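Long-range contacts in PhiRv1 phage protein (Mycobacterium tuberculosis, PDB 6LG3), which is a bacterial toxin that probably activates a RACK1-NLRP3-gasdermin D pyroptosis and IL-1 beta immune pathway in the host: residues Q8-L13 with D66-H71; E12-V17 with V59-D64. All coordinates share one frame; numbering follows the deposited sequence.

Contact 1. Residues Q8-L13 with D66-H71; sequences QLMHEL and DWLAFH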
loop_
_atom_site.group_PDB
_atom_site.type_symbol
_atom_site.label_atom_id
_atom_site.label_comp_id
_atom_site.label_asym_id
_atom_site.label_seq_id
_atom_site.Cartn_x
_atom_site.Cartn_y
_atom_site.Cartn_z
ATOM N N GLN A 8 -3.457 -6.732 -0.498
ATOM C CA GLN A 8 -3.898 -6.343 -1.831
ATOM C C GLN A 8 -4.573 -4.973 -1.812
ATOM O O GLN A 8 -4.290 -4.117 -2.666
ATOM C CB GLN A 8 -4.835 -7.419 -2.383
ATOM C CG GLN A 8 -5.059 -7.373 -3.874
ATOM C CD GLN A 8 -5.727 -8.637 -4.387
ATOM O OE1 GLN A 8 -5.056 -9.631 -4.681
ATOM N NE2 GLN A 8 -7.055 -8.610 -4.487
ATOM N N LEU A 9 -5.447 -4.736 -0.826
ATOM C CA LEU A 9 -6.102 -3.435 -0.723
ATOM C C LEU A 9 -5.092 -2.321 -0.440
ATOM O O LEU A 9 -5.177 -1.230 -1.025
ATOM C CB LEU A 9 -7.189 -3.493 0.354
ATOM C CG LEU A 9 -8.008 -2.228 0.591
ATOM C CD1 LEU A 9 -8.528 -1.660 -0.719
ATOM C CD2 LEU A 9 -9.165 -2.570 1.528
ATOM N N MET A 10 -4.116 -2.576 0.436
ATOM C CA MET A 10 -3.096 -1.560 0.685
ATOM C C MET A 10 -2.308 -1.246 -0.586
ATOM O O MET A 10 -1.970 -0.086 -0.844
ATOM C CB MET A 10 -2.155 -2.007 1.809
ATOM C CG MET A 10 -2.818 -2.066 3.208
ATOM S SD MET A 10 -3.199 -0.425 3.866
ATOM C CE MET A 10 -1.566 0.253 4.231
ATOM N N HIS A 11 -2.030 -2.260 -1.404
ATOM C CA HIS A 11 -1.322 -2.005 -2.656
ATOM C C HIS A 11 -2.167 -1.164 -3.609
ATOM O O HIS A 11 -1.646 -0.251 -4.267
ATOM C CB HIS A 11 -0.922 -3.324 -3.314
ATOM C CG HIS A 11 0.044 -3.166 -4.445
ATOM N ND1 HIS A 11 1.412 -3.144 -4.259
ATOM C CD2 HIS A 11 -0.157 -3.016 -5.776
ATOM C CE1 HIS A 11 2.010 -2.992 -5.427
ATOM N NE2 HIS A 11 1.080 -2.911 -6.363
ATOM N N GLU A 12 -3.477 -1.444 -3.687
ATOM C CA GLU A 12 -4.336 -0.642 -4.556
ATOM C C GLU A 12 -4.385 0.812 -4.095
ATOM O O GLU A 12 -4.292 1.740 -4.918
ATOM C CB GLU A 12 -5.735 -1.255 -4.614
ATOM C CG GLU A 12 -5.739 -2.674 -5.182
ATOM C CD GLU A 12 -7.107 -3.346 -5.119
ATOM O OE1 GLU A 12 -7.168 -4.589 -5.274
ATOM O OE2 GLU A 12 -8.120 -2.638 -4.916
ATOM N N LEU A 13 -4.501 1.031 -2.778
ATOM C CA LEU A 13 -4.444 2.387 -2.238
ATOM C C LEU A 13 -3.109 3.066 -2.557
ATOM O O LEU A 13 -3.065 4.280 -2.801
ATOM C CB LEU A 13 -4.670 2.363 -0.727
ATOM C CG LEU A 13 -6.000 1.809 -0.213
ATOM C CD1 LEU A 13 -5.983 1.818 1.307
ATOM C CD2 LEU A 13 -7.145 2.644 -0.738
ATOM N N ASP A 66 -9.499 -1.419 11.429
ATOM C CA ASP A 66 -10.895 -1.854 11.325
ATOM C C ASP A 66 -11.463 -1.545 9.947
ATOM O O ASP A 66 -12.143 -2.383 9.340
ATOM C CB ASP A 66 -11.747 -1.193 12.411
ATOM C CG ASP A 66 -11.422 -1.706 13.800
ATOM O OD1 ASP A 66 -11.544 -0.928 14.767
ATOM O OD2 ASP A 66 -11.040 -2.890 13.922
ATOM N N TRP A 67 -11.207 -0.336 9.437
ATOM C CA TRP A 67 -11.654 0.003 8.089
ATOM C C TRP A 67 -11.041 -0.938 7.054
ATOM O O TRP A 67 -11.735 -1.409 6.139
ATOM C CB TRP A 67 -11.302 1.465 7.786
ATOM C CG TRP A 67 -11.692 1.933 6.409
ATOM C CD1 TRP A 67 -12.832 2.585 6.061
ATOM C CD2 TRP A 67 -10.929 1.782 5.202
ATOM N NE1 TRP A 67 -12.835 2.849 4.709
ATOM C CE2 TRP A 67 -11.674 2.365 4.162
ATOM C CE3 TRP A 67 -9.689 1.209 4.905
ATOM C CZ2 TRP A 67 -11.222 2.392 2.844
ATOM C CZ3 TRP A 67 -9.238 1.236 3.588
ATOM C CH2 TRP A 67 -10.003 1.822 2.579
ATOM N N LEU A 68 -9.742 -1.227 7.183
ATOM C CA LEU A 68 -9.072 -2.095 6.219
ATOM C C LEU A 68 -9.616 -3.518 6.286
ATOM O O LEU A 68 -9.820 -4.165 5.252
ATOM C CB LEU A 68 -7.563 -2.098 6.473
ATOM C CG LEU A 68 -6.696 -2.843 5.457
ATOM C CD1 LEU A 68 -6.674 -2.105 4.145
ATOM C CD2 LEU A 68 -5.282 -3.024 5.988
ATOM N N ALA A 69 -9.851 -4.026 7.496
ATOM C CA ALA A 69 -10.418 -5.362 7.637
ATOM C C ALA A 69 -11.816 -5.431 7.029
ATOM O O ALA A 69 -12.145 -6.389 6.316
ATOM C CB ALA A 69 -10.440 -5.771 9.113
ATOM N N PHE A 70 -12.650 -4.418 7.286
ATOM C CA PHE A 70 -13.996 -4.427 6.716
ATOM C C PHE A 70 -13.949 -4.395 5.190
ATOM O O PHE A 70 -14.554 -5.240 4.524
ATOM C CB PHE A 70 -14.815 -3.253 7.253
ATOM C CG PHE A 70 -16.217 -3.213 6.726
ATOM C CD1 PHE A 70 -17.178 -4.070 7.237
ATOM C CD2 PHE A 70 -16.576 -2.324 5.724
ATOM C CE1 PHE A 70 -18.478 -4.048 6.761
ATOM C CE2 PHE A 70 -17.879 -2.295 5.241
ATOM C CZ PHE A 70 -18.827 -3.158 5.764
ATOM N N HIS A 71 -13.222 -3.439 4.615
ATOM C CA HIS A 71 -13.222 -3.343 3.159
ATOM C C HIS A 71 -12.492 -4.498 2.484
ATOM O O HIS A 71 -12.787 -4.796 1.321
ATOM C CB HIS A 71 -12.639 -2.000 2.717
ATOM C CG HIS A 71 -13.603 -0.869 2.886
ATOM N ND1 HIS A 71 -13.949 -0.367 4.123
ATOM C CD2 HIS A 71 -14.338 -0.182 1.981
ATOM C CE1 HIS A 71 -14.835 0.602 3.969
ATOM N NE2 HIS A 71 -15.085 0.735 2.680
#
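Leu9 and Leu68 carry most of the apolar packing, their side chains sliding past each other in opposite directions. Leu9 CD2 lies 3.6 Å from Leu68 CD1, and the same methyl also meets His71 CB at 3.7 Å. With CG anti to the backbone N (chi1 -179°), Leu9 sends its branch point toward helix 65-73. Met10 crosses Leu68 at about a right angle: its CG sits 3.8 Å from Leu68 CD2, while the bend at chi2 brings SD beside both Leu68 methyls. Leu13 and Trp67 reach tip to tip, Leu13 CD1 coming obliquely to within 4.0 Å of Trp67 CZ3.

Within segment 66-71, a side-chain bond sets the His71 ring. His71 ND1 donates to Trp67 O at 3.2 Å, an N-H...O angle of 146°, while His71 N reaches that oxygen from the opposite face of the carbonyl plane. This ties the imidazole over the rim of the indole, with ND1 3.4 Å above its plane.

The segment axes approach to 10.7 Å at 106°, so this is a nearly perpendicular, purely apolar helix-helix crossing, joining the N-terminal helix 4-22 to the C-terminal helix 65-73 of a small alpha+beta fold.

Contact 2. Residues E12-V17 with V59-D64; sequences ELAVQV and VLVHAD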
loop_
_atom_site.group_PDB
_atom_site.type_symbol
_atom_site.label_atom_id
_atom_site.label_comp_id
_atom_site.label_asym_id
_atom_site.label_seq_id
_atom_site.Cartn_x
_atom_site.Cartn_y
_atom_site.Cartn_z
ATOM N N GLU A 12 -3.477 -1.444 -3.687
ATOM C CA GLU A 12 -4.336 -0.642 -4.556
ATOM C C GLU A 12 -4.385 0.812 -4.095
ATOM O O GLU A 12 -4.292 1.740 -4.918
ATOM C CB GLU A 12 -5.735 -1.255 -4.614
ATOM C CG GLU A 12 -5.739 -2.674 -5.182
ATOM C CD GLU A 12 -7.107 -3.346 -5.119
ATOM O OE1 GLU A 12 -7.168 -4.589 -5.274
ATOM O OE2 GLU A 12 -8.120 -2.638 -4.916
ATOM N N LEU A 13 -4.501 1.031 -2.778
ATOM C CA LEU A 13 -4.444 2.387 -2.238
ATOM C C LEU A 13 -3.109 3.066 -2.557
ATOM O O LEU A 13 -3.065 4.280 -2.801
ATOM C CB LEU A 13 -4.670 2.363 -0.727
ATOM C CG LEU A 13 -6.000 1.809 -0.213
ATOM C CD1 LEU A 13 -5.983 1.818 1.307
ATOM C CD2 LEU A 13 -7.145 2.644 -0.738
ATOM N N ALA A 14 -2.006 2.310 -2.529
ATOM C CA ALA A 14 -0.711 2.910 -2.852
ATOM C C ALA A 14 -0.635 3.317 -4.316
ATOM O O ALA A 14 -0.121 4.397 -4.637
ATOM C CB ALA A 14 0.423 1.948 -2.506
ATOM N N VAL A 15 -1.145 2.472 -5.218
ATOM C CA VAL A 15 -1.212 2.843 -6.631
ATOM C C VAL A 15 -2.000 4.137 -6.800
ATOM O O VAL A 15 -1.592 5.033 -7.553
ATOM C CB VAL A 15 -1.815 1.693 -7.460
ATOM C CG1 VAL A 15 -2.062 2.125 -8.900
ATOM C CG2 VAL A 15 -0.910 0.475 -7.412
ATOM N N GLN A 16 -3.132 4.265 -6.088
ATOM C CA GLN A 16 -3.908 5.504 -6.150
ATOM C C GLN A 16 -3.099 6.699 -5.661
ATOM O O GLN A 16 -3.175 7.791 -6.244
ATOM C CB GLN A 16 -5.195 5.378 -5.325
ATOM C CG GLN A 16 -6.188 4.382 -5.870
ATOM C CD GLN A 16 -7.440 4.291 -5.005
ATOM O OE1 GLN A 16 -7.899 3.198 -4.666
ATOM N NE2 GLN A 16 -7.995 5.444 -4.645
ATOM N N VAL A 17 -2.337 6.524 -4.578
ATOM C CA VAL A 17 -1.535 7.625 -4.049
ATOM C C VAL A 17 -0.484 8.050 -5.065
ATOM O O VAL A 17 -0.271 9.246 -5.306
ATOM C CB VAL A 17 -0.886 7.227 -2.708
ATOM C CG1 VAL A 17 0.155 8.275 -2.289
ATOM C CG2 VAL A 17 -1.945 7.053 -1.628
ATOM N N VAL A 59 6.228 6.649 4.170
ATOM C CA VAL A 59 4.890 6.072 4.243
ATOM C C VAL A 59 4.054 6.603 3.091
ATOM O O VAL A 59 3.774 7.807 3.011
ATOM C CB VAL A 59 4.225 6.378 5.588
ATOM C CG1 VAL A 59 2.790 5.830 5.581
ATOM C CG2 VAL A 59 5.032 5.786 6.733
ATOM N N LEU A 60 3.646 5.710 2.192
ATOM C CA LEU A 60 2.735 6.077 1.121
ATOM C C LEU A 60 1.281 5.992 1.564
ATOM O O LEU A 60 0.466 6.826 1.154
ATOM C CB LEU A 60 2.940 5.170 -0.092
ATOM C CG LEU A 60 4.109 5.450 -1.038
ATOM C CD1 LEU A 60 4.102 4.442 -2.167
ATOM C CD2 LEU A 60 4.055 6.856 -1.590
ATOM N N VAL A 61 0.939 4.991 2.382
ATOM C CA VAL A 61 -0.454 4.742 2.754
ATOM C C VAL A 61 -0.526 4.432 4.239
ATOM O O VAL A 61 0.275 3.649 4.754
ATOM C CB VAL A 61 -1.069 3.562 1.964
ATOM C CG1 VAL A 61 -2.537 3.319 2.377
ATOM C CG2 VAL A 61 -0.956 3.778 0.470
ATOM N N HIS A 62 -1.500 5.018 4.928
ATOM C CA HIS A 62 -1.888 4.475 6.221
ATOM C C HIS A 62 -3.404 4.358 6.265
ATOM O O HIS A 62 -4.123 5.217 5.744
ATOM C CB HIS A 62 -1.349 5.298 7.401
ATOM C CG HIS A 62 -1.855 6.701 7.464
ATOM N ND1 HIS A 62 -3.029 7.037 8.103
ATOM C CD2 HIS A 62 -1.327 7.861 7.007
ATOM C CE1 HIS A 62 -3.215 8.342 8.016
ATOM N NE2 HIS A 62 -2.196 8.866 7.357
ATOM N N ALA A 63 -3.879 3.254 6.825
ATOM C CA ALA A 63 -5.307 2.972 6.865
ATOM C C ALA A 63 -5.670 2.419 8.234
ATOM O O ALA A 63 -4.943 1.596 8.787
ATOM C CB ALA A 63 -5.712 1.972 5.775
ATOM N N ASP A 64 -6.793 2.876 8.775
ATOM C CA ASP A 64 -7.313 2.298 10.003
ATOM C C ASP A 64 -7.494 0.793 9.841
ATOM O O ASP A 64 -7.964 0.325 8.805
ATOM C CB ASP A 64 -8.651 2.952 10.333
ATOM C CG ASP A 64 -9.325 2.314 11.509
ATOM O OD1 ASP A 64 -10.280 1.565 11.281
ATOM O OD2 ASP A 64 -8.894 2.584 12.646
#
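Val61 presses against the helix backbone itself rather than only against side chains: its CG2 lies 3.4 Å from Ala14 CA, and the Ala14 N is almost as near. This close approach is consistent with the small side chain at Ala14; the CA atoms of Ala14 and Val61 are just 5.9 Å apart, with the segment axes 7.6 Å from each other at their closest.

The two methyls of Val61 have different surroundings. CG1, anti to the backbone N (chi1 180°), packs on Leu13, with CB and CD1 of that leucine each 3.9 Å from it; the two side chains cross at about a right angle. CG2 lies over the backbone between Leu13 and Ala14 and also meets Val17 CG2 at 4.0 Å. One turn further along the helix, both Val17 methyls rest against the carbonyl oxygen of Leu60, CG2 at 3.7 Å from Leu60 O, and Val17 CG1 approaches Leu60 CD2 at 4.2 Å.

The backbones of Leu60 and Val61 both hydrogen-bond to Leu53, so two residues here stand opposite one of strand 50-55, a classic beta bulge. Their CB atoms consequently both point toward the helix, although the residues are adjacent.

Segment 12-17 of helix 4-22 runs at 130° to segment 59-64, on an outermost strand of the antiparallel sheet. Ala14 also touches Leu53, Met10 covers Val61 and Ala63, and Leu33 of helix 26-39 packs against Leu60.

Overall arrangement
Contacts 1 and 2 use successive parts of helix 4-22, share Glu12 and Leu13, and have centres about 9 Å apart. Met10 joins them directly: Met10 CE lies 3.7 Å from Val61 CG1, and Met10 SD is 4.0 Å from Ala63 CB. Of the two shared residues, Leu13 is the one that touches both partner segments. These follow each other in the chain, strand 58-64 leading into helix 65-73, where Asp64 OD1 at the N-cap accepts a hydrogen bond from Trp67 N. One helix therefore packs against both the edge strand and the helix that follows it. Contact 2 is the more central, about 4 Å from its centre to the chain centre against 8 Å.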